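Local atomic coordinates of Galactose/lactose metabolism regulatory protein GAL80 (Saccharomyces cerevisiae, PDB entry 3BTV), a protein that binds the yeast activator GAL4 and blocks its transcriptional activation of the galactose and lactose metabolic genes when no inducing sugar is present. Residues V194-K198 and Y199-I203. The protein carries 1 engineered substitution. Numbering follows the deposited sequence.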
ATOM      1  N   VAL B 194      26.369  16.804  -3.757  1.00122.52           N
ATOM      2  CA  VAL B 194      26.965  18.001  -3.172  1.00126.87           C
ATOM      3  C   VAL B 194      26.475  19.264  -3.875  1.00117.69           C
ATOM      4  O   VAL B 194      26.295  20.306  -3.247  1.00119.67           O
ATOM      5  CB  VAL B 194      28.501  17.944  -3.236  1.00128.51           C
ATOM      6  CG1 VAL B 194      28.965  17.758  -4.674  1.00126.35           C
ATOM      7  CG2 VAL B 194      29.107  19.196  -2.623  1.00138.18           C
ATOM      8  N   LYS B 195      26.248  19.151  -5.180  1.00112.02           N
ATOM      9  CA  LYS B 195      25.816  20.274  -6.007  1.00130.61           C
ATOM     10  C   LYS B 195      24.373  20.704  -5.723  1.00127.22           C
ATOM     11  O   LYS B 195      23.911  21.717  -6.246  1.00132.58           O
ATOM     12  CB  LYS B 195      25.974  19.906  -7.488  1.00151.57           C
ATOM     13  CG  LYS B 195      25.564  20.989  -8.482  1.00158.89           C
ATOM     14  CD  LYS B 195      25.435  20.413  -9.891  1.00155.26           C
ATOM     15  CE  LYS B 195      24.942  21.450 -10.891  1.00152.60           C
ATOM     16  NZ  LYS B 195      25.973  22.483 -11.184  1.00152.75           N
ATOM     17  N   SER B 196      23.667  19.944  -4.891  1.00117.25           N
ATOM     18  CA  SER B 196      22.241  20.189  -4.662  1.00 94.30           C
ATOM     19  C   SER B 196      21.927  21.261  -3.619  1.00 95.51           C
ATOM     20  O   SER B 196      22.509  21.275  -2.529  1.00 90.65           O
ATOM     21  CB  SER B 196      21.507  18.892  -4.312  1.00 85.35           C
ATOM     22  OG  SER B 196      20.968  18.286  -5.472  1.00 82.06           O
ATOM     23  N   PRO B 197      20.982  22.151  -3.960  1.00 84.35           N
ATOM     24  CA  PRO B 197      20.488  23.266  -3.146  1.00 86.70           C
ATOM     25  C   PRO B 197      20.028  22.797  -1.775  1.00 87.27           C
ATOM     26  O   PRO B 197      19.177  21.912  -1.690  1.00 79.41           O
ATOM     27  CB  PRO B 197      19.283  23.771  -3.942  1.00 87.69           C
ATOM     28  CG  PRO B 197      19.561  23.375  -5.344  1.00 94.66           C
ATOM     29  CD  PRO B 197      20.313  22.083  -5.272  1.00 83.71           C
ATOM     30  N   LYS B 198      20.577  23.394  -0.724  1.00 73.23           N
ATOM     31  CA  LYS B 198      20.250  23.007   0.645  1.00 87.47           C
ATOM     32  C   LYS B 198      18.760  23.159   0.953  1.00 80.94           C
ATOM     33  O   LYS B 198      18.192  22.364   1.698  1.00 77.05           O
ATOM     34  CB  LYS B 198      21.057  23.839   1.650  1.00 91.28           C
ATOM     35  CG  LYS B 198      22.508  24.103   1.264  1.00114.76           C
ATOM     36  CD  LYS B 198      23.159  25.075   2.249  1.00124.41           C
ATOM     37  CE  LYS B 198      24.546  25.515   1.791  1.00130.49           C
ATOM     38  NZ  LYS B 198      25.147  26.525   2.715  1.00127.90           N
ATOM     39  N   TYR B 199      18.128  24.179   0.379  1.00 73.37           N
ATOM     40  CA  TYR B 199      16.749  24.517   0.736  1.00 78.56           C
ATOM     41  C   TYR B 199      15.737  23.431   0.374  1.00 77.03           C
ATOM     42  O   TYR B 199      14.641  23.396   0.930  1.00 90.34           O
ATOM     43  CB  TYR B 199      16.328  25.841   0.096  1.00 76.18           C
ATOM     44  CG  TYR B 199      15.844  25.725  -1.332  1.00101.06           C
ATOM     45  CD1 TYR B 199      14.485  25.644  -1.619  1.00118.01           C
ATOM     46  CD2 TYR B 199      16.740  25.708  -2.395  1.00105.83           C
ATOM     47  CE1 TYR B 199      14.031  25.544  -2.923  1.00119.68           C
ATOM     48  CE2 TYR B 199      16.296  25.607  -3.704  1.00101.99           C
ATOM     49  CZ  TYR B 199      14.941  25.525  -3.961  1.00108.38           C
ATOM     50  OH  TYR B 199      14.489  25.424  -5.256  1.00111.61           O
ATOM     51  N   ILE B 200      16.102  22.563  -0.565  1.00 77.20           N
ATOM     52  CA  ILE B 200      15.228  21.476  -0.998  1.00 74.22           C
ATOM     53  C   ILE B 200      15.017  20.453   0.115  1.00 76.23           C
ATOM     54  O   ILE B 200      14.102  19.633   0.047  1.00 71.33           O
ATOM     55  CB  ILE B 200      15.837  20.729  -2.194  1.00 69.41           C
ATOM     56  CG1 ILE B 200      16.405  21.713  -3.211  1.00 86.23           C
ATOM     57  CG2 ILE B 200      14.815  19.836  -2.838  1.00 61.21           C
ATOM     58  CD1 ILE B 200      17.090  21.033  -4.376  1.00 92.99           C
ATOM     59  N   TYR B 201      15.871  20.515   1.134  1.00 70.31           N
ATOM     60  CA  TYR B 201      15.934  19.505   2.179  1.00 67.45           C
ATOM     61  C   TYR B 201      15.553  20.036   3.553  1.00 64.32           C
ATOM     62  O   TYR B 201      15.730  19.349   4.560  1.00 64.17           O
ATOM     63  CB  TYR B 201      17.345  18.924   2.225  1.00 54.27           C
ATOM     64  CG  TYR B 201      17.791  18.411   0.878  1.00 63.13           C
ATOM     65  CD1 TYR B 201      18.580  19.186   0.041  1.00 59.80           C
ATOM     66  CD2 TYR B 201      17.389  17.156   0.431  1.00 72.11           C
ATOM     67  CE1 TYR B 201      18.971  18.718  -1.208  1.00 74.96           C
ATOM     68  CE2 TYR B 201      17.774  16.677  -0.807  1.00 63.00           C
ATOM     69  CZ  TYR B 201      18.563  17.461  -1.622  1.00 74.17           C
ATOM     70  OH  TYR B 201      18.944  16.977  -2.849  1.00 67.80           O
ATOM     71  N   GLU B 202      15.034  21.258   3.585  1.00 51.79           N
ATOM     72  CA  GLU B 202      14.702  21.934   4.833  1.00 69.92           C
ATOM     73  C   GLU B 202      13.197  22.120   4.881  1.00 68.27           C
ATOM     74  O   GLU B 202      12.612  22.593   3.914  1.00 57.89           O
ATOM     75  CB  GLU B 202      15.418  23.295   4.899  1.00 56.31           C
ATOM     76  CG  GLU B 202      14.774  24.319   5.833  1.00117.15           C
ATOM     77  CD  GLU B 202      14.925  23.971   7.308  1.00124.75           C
ATOM     78  OE1 GLU B 202      15.834  23.186   7.656  1.00122.04           O
ATOM     79  OE2 GLU B 202      14.132  24.491   8.121  1.00117.17           O
ATOM     80  N   ILE B 203      12.567  21.744   5.993  1.00 60.21           N
ATOM     81  CA  ILE B 203      11.105  21.748   6.057  1.00 73.66           C
ATOM     82  C   ILE B 203      10.570  23.180   5.932  1.00 76.72           C
ATOM     83  O   ILE B 203      11.247  24.144   6.309  1.00 70.98           O
ATOM     84  CB  ILE B 203      10.577  21.074   7.348  1.00 81.82           C
ATOM     85  CG1 ILE B 203       9.083  20.759   7.220  1.00 93.60           C
ATOM     86  CG2 ILE B 203      10.855  21.946   8.560  1.00 86.16           C
ATOM     87  CD1 ILE B 203       8.371  20.638   8.543  1.00120.33           C
TER
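Pro197 and Ile200 meet at the start of a short 3-10 segment, where the peptide O of Pro197 accepts a weak bond from Ile200 N at 3.3 Å. The next bond repeats the i to i+3 spacing: Tyr201 N reaches Lys198 O at 3.0 Å, nearly straight (158°) but with the donor above the carbonyl plane. A third, weak one joins Glu202 N to Tyr199 O. Ile200 has CG1 beside its backbone N (chi1 -44°) and an extended end, which carries CD1 back across the proline ring to 3.5 Å from Pro197 CD. Tyr199 reaches the same proline with its ring, CE2 lying 3.5 Å from Pro197 CB. In Tyr201, CG beside the backbone N and anti to the carbonyl carbon (chi1 -54°) carries the ring back along the chain: Pro197 O sits at its edge, 3.2 Å from CE1, and Ser196 CB lies 3.5 Å from the hydroxyl OH, while Ile200 CB lies above the rim of one face. With an alanine in place of Tyr201, Arg192 would probably lose its cation-pi partner, and Ser196 CB and Pro197 O the ring edge they meet. Backbone bonds thus set the turn, Ile200 and Tyr199 pack on its proline, and Tyr201 ties it to strand 191-193 through Arg192.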